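Local coordinates for fructooligosaccharide ABC transporter substrate-binding protein FusA (Streptococcus pneumoniae, PDB 5G5Y) that binds short- and long-chain fructooligosaccharides, with a preference for tetrasaccharides and larger, for import by the FusABC-MsmK ABC transporter, at residues P120-L125 against A385-Y390; A331-V336 against A357-K362; E130-V135 against K402-L407. All blocks are in the same frame, centred on the assembly; numbering follows the deposited sequence.

Contact 1. Residues P120-L125 against A385-Y390; sequences PWIEEL and AILDSY. With ZN (zinc ion), chain J.
E124 and L387 show how a parallel strand pair can be carried on into a metal site. The E124 chain, extended beyond CG, crosses L387 at a slant, with L387 CD2 3.8 Å from E124 CD. OE1 of E124 does two jobs, first binding zinc at 2.1 Å. It also takes D388 N: E124 OE1 accepts this nearly straight bond at 2.9 Å. The donor arrives on the anti side of the carboxylate, 18° out of its plane. E124 OE2 lies 3.2 Å from the zinc, which makes E124 a one-oxygen ligand, and Y105 OH holds that second oxygen. D127, K102 and a water complete the zinc's set of ligands. Upstream, I386 N donates to I122 O, and E124 N to I386 O (2.8 Å). On one face of the pair, I122 CB rests on A385 CB at 3.9 Å, while I122 CG2, anti to the backbone N, reaches L387 CD2. The substrate-binding E123 shares the other face with I386. Around the pair, strand 305-306 flanks 121-123 on its far edge, F305 and helix 93-101 meet the I122-A385 face, and helix 332-340 lies against E123 and I386 with the substrate-binding W340.

Contact 2. Residues A331-V336 against A357-K362; sequences APLQSV and ASNSLK
L333 and V336, one turn apart on helix 332-340, receive L361 from a two-stranded beta hairpin whose turn carries a G1 bulge, a compact example of a hairpin docked on a helix through a few apolar side chains. The bulge is formed by N359 and S360, which both face D355 on the partner strand; N359 takes the left-handed backbone conformation (positive phi) that this bulge calls for. Strand 360-362 and the first turn of the helix (332-336) run within 24° of each other, their axes 9.6 Å apart at closest approach, so side chains alone span the gap. L361 points at the helix and its CD1 serves both partners. L333 CD2 lies 3.5 Å from L361 CD1, tighter than usual van der Waals contact, with the two leucines crossing at a slant. V336 meets the same methyl tip to tip, V336 CG1 to L361 CD1 at 3.6 Å; CG1 stands anti to the V336 backbone N (chi1 167°). On the exposed side, the other L333 branch, CD1, extends to N359. The 3.1 Å approach of L333 CD1 to N359 ND2 is too short to be trusted in detail, though L333 CD1 also lies 3.5 Å from N359 O. F352 of the paired strand and T395 also touch V336 and L361, and V336 meets I386 and the substrate-binding W340. The arrangement is that of an antiparallel beta hairpin with a G1 bulge, its inward leucine seated between two helix residues spaced i and i+3.

Contact 3. Residues E130-V135 against K402-L407; sequences ESIHSV and KWRLDL
I132 and R404 make the close-packed half of this contact, an instance of a buried arginine closing a loop onto a helix. Their side chains cross at about a right angle, with I132 CG1 3.8 Å from R404 CD and I132 CD1 resting on R404 CD and CB. The arginine leaves its helix with CG anti to the backbone N (chi1 -162°) and stays extended to NE, reaching beyond the isoleucine to the loop carbonyls. V135 O takes both terminal nitrogens: R404 NH1 at 2.9 Å, and R404 NH2 at 3.2 Å from above the carbonyl plane. I132 O lies 2.8 Å from R404 NH1, but at too poor an angle to bond. The two in-plane bonds to V135 O, with R404 NE held by W270 O, restrict how the group can turn. The other half is partly exposed and wetter. L405 CD2 comes within 3.1 Å of E130 O and touches I132 CB; beyond it a water, rather than direct contact, joins E130 O to L405 O. E130 forms a salt bridge with K409. A type I turn from S131 to S134 and an ST turn, S131 OG accepting from H133 N, shape the loop. Helix 399-412 packs on this loop and also on strand 138-142, whose M138 touches R404 and L407, while the substrate-binding W270 meets R404 by cation-pi contact.

Segments 120-125 and 130-135 come first along the chain, then 331-336, 357-362, 385-390 and 402-407; contact 2 is therefore nested inside the loops closed by both contact 1 and contact 3, whereas contacts 1 and 3 interleave. Contact 1 lies between the others, its centre about 13 Å and 14 Å from those of contacts 2 and 3, whose nearest atoms stay about 12 Å apart. It touches both, by probable hydrogen bonds from A385 N to S335 OG and from I132 N to L125 O. The short sheet, with the loop that follows strand 121-123, connects helix 332-340 to helix 399-412 past several substrate-binding residues, consistent with a link between the two lobes of a solute-binding protein.

Contact 1. Residues P120-L125 against A385-Y390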
loop_
_atom_site.group_PDB
_atom_site.type_symbol
_atom_site.label_atom_id
_atom_site.label_comp_id
_atom_site.label_asym_id
_atom_site.label_seq_id
_atom_site.Cartn_x
_atom_site.Cartn_y
_atom_site.Cartn_z
ATOM N N PRO A 120 -7.232 -7.103 -12.752
ATOM C CA PRO A 120 -6.509 -6.558 -11.643
ATOM C C PRO A 120 -5.139 -7.189 -11.412
ATOM O O PRO A 120 -4.809 -8.289 -11.932
ATOM C CB PRO A 120 -7.414 -6.876 -10.451
ATOM C CG PRO A 120 -8.021 -8.160 -10.834
ATOM C CD PRO A 120 -8.319 -7.997 -12.292
ATOM N N TRP A 121 -4.343 -6.439 -10.678
ATOM C CA TRP A 121 -3.188 -6.971 -9.929
ATOM C C TRP A 121 -3.654 -7.259 -8.502
ATOM O O TRP A 121 -4.190 -6.367 -7.829
ATOM C CB TRP A 121 -2.043 -5.956 -9.933
ATOM C CG TRP A 121 -0.893 -6.215 -8.995
ATOM C CD1 TRP A 121 0.194 -7.015 -9.234
ATOM C CD2 TRP A 121 -0.665 -5.591 -7.715
ATOM N NE1 TRP A 121 1.075 -6.935 -8.167
ATOM C CE2 TRP A 121 0.580 -6.055 -7.239
ATOM C CE3 TRP A 121 -1.373 -4.650 -6.953
ATOM C CZ2 TRP A 121 1.104 -5.649 -6.020
ATOM C CZ3 TRP A 121 -0.854 -4.250 -5.736
ATOM C CH2 TRP A 121 0.356 -4.767 -5.267
ATOM N N ILE A 122 -3.415 -8.490 -8.047
ATOM C CA ILE A 122 -3.701 -8.922 -6.696
ATOM C C ILE A 122 -2.413 -9.499 -6.101
ATOM O O ILE A 122 -1.829 -10.446 -6.659
ATOM C CB ILE A 122 -4.810 -10.002 -6.659
ATOM C CG1 ILE A 122 -6.162 -9.461 -7.194
ATOM C CG2 ILE A 122 -4.992 -10.507 -5.239
ATOM C CD1 ILE A 122 -7.152 -10.537 -7.626
ATOM N N GLU A 123 -1.989 -8.944 -4.973
ATOM C CA GLU A 123 -0.828 -9.457 -4.230
ATOM C C GLU A 123 -1.166 -9.535 -2.760
ATOM O O GLU A 123 -1.094 -8.516 -2.031
ATOM C CB GLU A 123 0.399 -8.575 -4.439
ATOM C CG GLU A 123 1.702 -9.079 -3.838
ATOM C CD GLU A 123 2.807 -8.017 -3.853
ATOM O OE1 GLU A 123 2.802 -7.132 -2.961
ATOM O OE2 GLU A 123 3.673 -8.023 -4.764
ATOM N N GLU A 124 -1.507 -10.731 -2.290
ATOM C CA GLU A 124 -1.768 -10.935 -0.861
ATOM C C GLU A 124 -0.467 -11.307 -0.152
ATOM O O GLU A 124 0.213 -12.258 -0.555
ATOM C CB GLU A 124 -2.804 -12.031 -0.672
ATOM C CG GLU A 124 -4.139 -11.653 -1.306
ATOM C CD GLU A 124 -5.226 -12.662 -0.962
ATOM O OE1 GLU A 124 -4.850 -13.763 -0.490
ATOM O OE2 GLU A 124 -6.426 -12.347 -1.170
ATOM N N LEU A 125 -0.050 -10.466 0.804
ATOM C CA LEU A 125 1.062 -10.808 1.735
ATOM C C LEU A 125 0.444 -10.751 3.111
ATOM O O LEU A 125 0.357 -9.684 3.757
ATOM C CB LEU A 125 2.224 -9.840 1.588
ATOM C CG LEU A 125 3.091 -10.043 0.357
ATOM C CD1 LEU A 125 3.902 -8.794 0.080
ATOM C CD2 LEU A 125 3.977 -11.269 0.531
ATOM N N ALA A 385 -2.395 -12.595 -10.065
ATOM C CA ALA A 385 -2.836 -12.816 -8.706
ATOM C C ALA A 385 -1.953 -13.756 -7.932
ATOM O O ALA A 385 -1.679 -14.868 -8.384
ATOM C CB ALA A 385 -4.251 -13.335 -8.653
ATOM N N ILE A 386 -1.547 -13.279 -6.755
ATOM C CA ILE A 386 -0.848 -14.081 -5.742
ATOM C C ILE A 386 -1.693 -14.053 -4.475
ATOM O O ILE A 386 -1.899 -12.988 -3.855
ATOM C CB ILE A 386 0.555 -13.561 -5.457
ATOM C CG1 ILE A 386 1.350 -13.469 -6.772
ATOM C CG2 ILE A 386 1.301 -14.473 -4.488
ATOM C CD1 ILE A 386 2.656 -12.717 -6.654
ATOM N N LEU A 387 -2.189 -15.225 -4.113
ATOM C CA LEU A 387 -3.041 -15.390 -2.937
ATOM C C LEU A 387 -2.166 -15.882 -1.801
ATOM O O LEU A 387 -1.132 -16.533 -2.022
ATOM C CB LEU A 387 -4.183 -16.360 -3.205
ATOM C CG LEU A 387 -5.084 -15.986 -4.380
ATOM C CD1 LEU A 387 -6.263 -16.919 -4.474
ATOM C CD2 LEU A 387 -5.548 -14.542 -4.293
ATOM N N ASP A 388 -2.584 -15.541 -0.590
ATOM C CA ASP A 388 -1.867 -15.930 0.596
ATOM C C ASP A 388 -1.738 -17.455 0.737
ATOM O O ASP A 388 -0.738 -17.925 1.252
ATOM C CB ASP A 388 -2.500 -15.298 1.816
ATOM C CG ASP A 388 -1.596 -15.363 3.038
ATOM O OD1 ASP A 388 -0.494 -14.779 3.009
ATOM O OD2 ASP A 388 -2.017 -15.993 4.033
ATOM N N SER A 389 -2.699 -18.219 0.211
ATOM C CA SER A 389 -2.577 -19.681 0.148
ATOM C C SER A 389 -1.405 -20.235 -0.725
ATOM O O SER A 389 -1.075 -21.413 -0.650
ATOM C CB SER A 389 -3.891 -20.291 -0.341
ATOM O OG SER A 389 -4.203 -19.850 -1.641
ATOM N N TYR A 390 -0.824 -19.418 -1.589
ATOM C CA TYR A 390 0.239 -19.892 -2.493
ATOM C C TYR A 390 1.580 -20.087 -1.752
ATOM O O TYR A 390 2.447 -20.829 -2.243
ATOM C CB TYR A 390 0.497 -18.906 -3.623
ATOM C CG TYR A 390 -0.612 -18.699 -4.631
ATOM C CD1 TYR A 390 -1.869 -19.281 -4.482
ATOM C CD2 TYR A 390 -0.378 -17.945 -5.777
ATOM C CE1 TYR A 390 -2.864 -19.108 -5.421
ATOM C CE2 TYR A 390 -1.368 -17.748 -6.713
ATOM C CZ TYR A 390 -2.612 -18.317 -6.546
ATOM O OH TYR A 390 -3.625 -18.111 -7.488
HETATM ZN ZN ZN J . -6.170 -14.874 0.764
HETATM O O HOH W 1 -5.661 -17.069 0.191
#

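Contact 2. Residues A331-V336 against A357-K362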
loop_
_atom_site.group_PDB
_atom_site.type_symbol
_atom_site.label_atom_id
_atom_site.label_comp_id
_atom_site.label_asym_id
_atom_site.label_seq_id
_atom_site.Cartn_x
_atom_site.Cartn_y
_atom_site.Cartn_z
ATOM N N ALA A 331 -2.461 -18.094 -14.037
ATOM C CA ALA A 331 -1.932 -19.362 -13.517
ATOM C C ALA A 331 -0.956 -19.010 -12.381
ATOM O O ALA A 331 -0.117 -18.111 -12.547
ATOM C CB ALA A 331 -1.230 -20.173 -14.618
ATOM N N PRO A 332 -1.080 -19.662 -11.218
ATOM C CA PRO A 332 -0.291 -19.277 -10.017
ATOM C C PRO A 332 1.233 -19.108 -10.241
ATOM O O PRO A 332 1.809 -18.082 -9.864
ATOM C CB PRO A 332 -0.569 -20.421 -9.052
ATOM C CG PRO A 332 -1.952 -20.841 -9.424
ATOM C CD PRO A 332 -2.023 -20.759 -10.912
ATOM N N LEU A 333 1.881 -20.092 -10.880
ATOM C CA LEU A 333 3.345 -19.971 -11.139
ATOM C C LEU A 333 3.680 -18.804 -12.070
ATOM O O LEU A 333 4.741 -18.163 -11.952
ATOM C CB LEU A 333 3.930 -21.262 -11.712
ATOM C CG LEU A 333 4.416 -22.307 -10.695
ATOM C CD1 LEU A 333 4.720 -23.595 -11.460
ATOM C CD2 LEU A 333 5.652 -21.879 -9.919
ATOM N N GLN A 334 2.767 -18.510 -12.987
ATOM C CA GLN A 334 2.970 -17.433 -13.902
ATOM C C GLN A 334 2.774 -16.097 -13.176
ATOM O O GLN A 334 3.559 -15.186 -13.394
ATOM C CB GLN A 334 2.006 -17.527 -15.084
ATOM C CG GLN A 334 2.416 -16.617 -16.242
ATOM C CD GLN A 334 3.671 -17.108 -16.950
ATOM O OE1 GLN A 334 3.724 -18.234 -17.401
ATOM N NE2 GLN A 334 4.693 -16.282 -16.996
ATOM N N SER A 335 1.694 -15.964 -12.390
ATOM C CA SER A 335 1.488 -14.754 -11.598
ATOM C C SER A 335 2.697 -14.405 -10.719
ATOM O O SER A 335 3.108 -13.250 -10.638
ATOM C CB SER A 335 0.223 -14.855 -10.759
ATOM O OG SER A 335 -0.923 -14.788 -11.555
ATOM N N VAL A 336 3.266 -15.413 -10.059
ATOM C CA VAL A 336 4.355 -15.172 -9.164
ATOM C C VAL A 336 5.551 -14.614 -9.957
ATOM O O VAL A 336 6.110 -13.595 -9.587
ATOM C CB VAL A 336 4.733 -16.437 -8.364
ATOM C CG1 VAL A 336 6.063 -16.290 -7.656
ATOM C CG2 VAL A 336 3.607 -16.807 -7.390
ATOM N N ALA A 357 10.753 -31.194 -9.297
ATOM C CA ALA A 357 9.810 -32.186 -8.810
ATOM C C ALA A 357 8.502 -31.595 -8.293
ATOM O O ALA A 357 7.431 -32.110 -8.611
ATOM C CB ALA A 357 10.450 -33.019 -7.712
ATOM N N SER A 358 8.596 -30.566 -7.444
ATOM C CA SER A 358 7.411 -29.967 -6.826
ATOM C C SER A 358 6.791 -28.855 -7.680
ATOM O O SER A 358 5.704 -28.391 -7.362
ATOM C CB SER A 358 7.751 -29.432 -5.442
ATOM O OG SER A 358 8.627 -28.322 -5.540
ATOM N N ASN A 359 7.491 -28.429 -8.737
ATOM C CA ASN A 359 7.072 -27.320 -9.590
ATOM C C ASN A 359 6.751 -26.081 -8.722
ATOM O O ASN A 359 5.658 -25.542 -8.765
ATOM C CB ASN A 359 5.896 -27.755 -10.469
ATOM C CG ASN A 359 5.776 -26.942 -11.744
ATOM O OD1 ASN A 359 6.776 -26.634 -12.409
ATOM N ND2 ASN A 359 4.538 -26.583 -12.103
ATOM N N SER A 360 7.705 -25.705 -7.878
ATOM C CA SER A 360 7.546 -24.555 -6.995
ATOM C C SER A 360 8.801 -23.721 -6.992
ATOM O O SER A 360 9.927 -24.200 -7.257
ATOM C CB SER A 360 7.196 -25.010 -5.583
ATOM O OG SER A 360 8.275 -25.729 -4.994
ATOM N N LEU A 361 8.598 -22.447 -6.690
ATOM C CA LEU A 361 9.624 -21.437 -6.764
ATOM C C LEU A 361 10.179 -21.124 -5.379
ATOM O O LEU A 361 9.421 -21.063 -4.399
ATOM C CB LEU A 361 9.027 -20.169 -7.396
ATOM C CG LEU A 361 8.603 -20.277 -8.864
ATOM C CD1 LEU A 361 7.667 -19.142 -9.256
ATOM C CD2 LEU A 361 9.797 -20.294 -9.795
ATOM N N LYS A 362 11.498 -20.941 -5.303
ATOM C CA LYS A 362 12.181 -20.471 -4.096
ATOM C C LYS A 362 13.018 -19.253 -4.413
ATOM O O LYS A 362 13.785 -19.258 -5.365
ATOM C CB LYS A 362 13.093 -21.571 -3.495
#

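Contact 3. Residues E130-V135 against K402-L407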
loop_
_atom_site.group_PDB
_atom_site.type_symbol
_atom_site.label_atom_id
_atom_site.label_comp_id
_atom_site.label_asym_id
_atom_site.label_seq_id
_atom_site.Cartn_x
_atom_site.Cartn_y
_atom_site.Cartn_z
ATOM N N GLU A 130 -3.899 -9.720 9.244
ATOM C CA GLU A 130 -2.494 -10.097 9.128
ATOM C C GLU A 130 -1.812 -9.550 7.892
ATOM O O GLU A 130 -0.591 -9.707 7.773
ATOM C CB GLU A 130 -2.357 -11.636 9.189
ATOM C CG GLU A 130 -2.638 -12.163 10.575
ATOM C CD GLU A 130 -2.649 -13.685 10.686
ATOM O OE1 GLU A 130 -1.938 -14.384 9.956
ATOM O OE2 GLU A 130 -3.361 -14.187 11.561
ATOM N N SER A 131 -2.551 -8.846 7.010
ATOM C CA SER A 131 -1.966 -8.269 5.815
ATOM C C SER A 131 -0.796 -7.366 6.193
ATOM O O SER A 131 -0.860 -6.624 7.176
ATOM C CB SER A 131 -3.004 -7.463 5.012
ATOM O OG SER A 131 -2.384 -6.741 3.944
ATOM N N ILE A 132 0.251 -7.416 5.377
ATOM C CA ILE A 132 1.414 -6.540 5.533
ATOM C C ILE A 132 1.035 -5.057 5.470
ATOM O O ILE A 132 1.759 -4.203 5.973
ATOM C CB ILE A 132 2.488 -6.870 4.445
ATOM C CG1 ILE A 132 3.854 -6.260 4.808
ATOM C CG2 ILE A 132 2.035 -6.421 3.064
ATOM C CD1 ILE A 132 5.019 -6.862 4.036
ATOM N N HIS A 133 -0.104 -4.777 4.831
ATOM C CA HIS A 133 -0.618 -3.442 4.685
ATOM C C HIS A 133 -1.359 -2.873 5.891
ATOM O O HIS A 133 -1.592 -1.667 5.933
ATOM C CB HIS A 133 -1.521 -3.381 3.465
ATOM C CG HIS A 133 -0.813 -3.747 2.218
ATOM N ND1 HIS A 133 0.145 -2.938 1.646
ATOM C CD2 HIS A 133 -0.860 -4.871 1.473
ATOM C CE1 HIS A 133 0.612 -3.534 0.561
ATOM N NE2 HIS A 133 0.043 -4.723 0.460
ATOM N N SER A 134 -1.665 -3.712 6.884
ATOM C CA SER A 134 -2.518 -3.330 8.009
ATOM C C SER A 134 -1.979 -2.159 8.826
ATOM O O SER A 134 -2.772 -1.371 9.360
ATOM C CB SER A 134 -2.784 -4.528 8.926
ATOM O OG SER A 134 -3.560 -5.526 8.270
ATOM N N VAL A 135 -0.645 -2.072 8.938
ATOM C CA VAL A 135 0.035 -0.952 9.619
ATOM C C VAL A 135 1.110 -0.520 8.666
ATOM O O VAL A 135 1.887 -1.371 8.208
ATOM C CB VAL A 135 0.667 -1.399 10.952
ATOM C CG1 VAL A 135 1.465 -0.280 11.660
ATOM C CG2 VAL A 135 -0.439 -1.831 11.877
ATOM N N LYS A 402 8.234 -11.487 4.752
ATOM C CA LYS A 402 8.011 -12.461 5.811
ATOM C C LYS A 402 8.378 -11.863 7.165
ATOM O O LYS A 402 7.645 -12.026 8.143
ATOM C CB LYS A 402 8.782 -13.742 5.551
ATOM C CG LYS A 402 8.700 -14.801 6.642
ATOM C CD LYS A 402 7.270 -15.231 6.926
ATOM C CE LYS A 402 7.216 -16.472 7.815
ATOM N NZ LYS A 402 5.878 -16.585 8.476
ATOM N N TRP A 403 9.539 -11.241 7.229
ATOM C CA TRP A 403 10.010 -10.583 8.456
ATOM C C TRP A 403 8.963 -9.567 8.975
ATOM O O TRP A 403 8.577 -9.630 10.122
ATOM C CB TRP A 403 11.321 -9.900 8.171
ATOM C CG TRP A 403 11.895 -9.106 9.291
ATOM C CD1 TRP A 403 12.617 -9.587 10.380
ATOM C CD2 TRP A 403 11.867 -7.689 9.426
ATOM N NE1 TRP A 403 13.024 -8.525 11.158
ATOM C CE2 TRP A 403 12.560 -7.362 10.608
ATOM C CE3 TRP A 403 11.305 -6.656 8.666
ATOM C CZ2 TRP A 403 12.728 -6.029 11.031
ATOM C CZ3 TRP A 403 11.447 -5.363 9.095
ATOM C CH2 TRP A 403 12.143 -5.058 10.281
ATOM N N ARG A 404 8.488 -8.689 8.098
ATOM C CA ARG A 404 7.527 -7.651 8.466
ATOM C C ARG A 404 6.197 -8.278 8.898
ATOM O O ARG A 404 5.635 -7.877 9.895
ATOM C CB ARG A 404 7.337 -6.619 7.333
ATOM C CG ARG A 404 6.714 -5.330 7.801
ATOM C CD ARG A 404 6.495 -4.363 6.679
ATOM N NE ARG A 404 6.301 -3.031 7.260
ATOM C CZ ARG A 404 5.112 -2.461 7.475
ATOM N NH1 ARG A 404 3.974 -3.046 7.121
ATOM N NH2 ARG A 404 5.065 -1.278 8.024
ATOM N N LEU A 405 5.714 -9.281 8.164
ATOM C CA LEU A 405 4.469 -9.980 8.523
ATOM C C LEU A 405 4.515 -10.550 9.904
ATOM O O LEU A 405 3.529 -10.478 10.645
ATOM C CB LEU A 405 4.160 -11.158 7.570
ATOM C CG LEU A 405 3.514 -10.807 6.267
ATOM C CD1 LEU A 405 3.317 -12.064 5.409
ATOM C CD2 LEU A 405 2.159 -10.173 6.498
ATOM N N ASP A 406 5.641 -11.165 10.249
ATOM C CA ASP A 406 5.766 -11.770 11.559
ATOM C C ASP A 406 5.760 -10.703 12.673
ATOM O O ASP A 406 5.119 -10.928 13.689
ATOM C CB ASP A 406 7.035 -12.615 11.632
ATOM C CG ASP A 406 6.957 -13.903 10.796
ATOM O OD1 ASP A 406 5.877 -14.316 10.316
ATOM O OD2 ASP A 406 8.028 -14.527 10.659
ATOM N N LEU A 407 6.385 -9.540 12.462
ATOM C CA LEU A 407 6.280 -8.432 13.421
ATOM C C LEU A 407 4.833 -7.956 13.579
ATOM O O LEU A 407 4.353 -7.744 14.693
ATOM C CB LEU A 407 7.138 -7.233 13.003
ATOM C CG LEU A 407 8.674 -7.452 12.958
ATOM C CD1 LEU A 407 9.411 -6.210 12.507
ATOM C CD2 LEU A 407 9.188 -7.882 14.305
HETATM O O HOH W 2 0.834 -10.733 9.923
#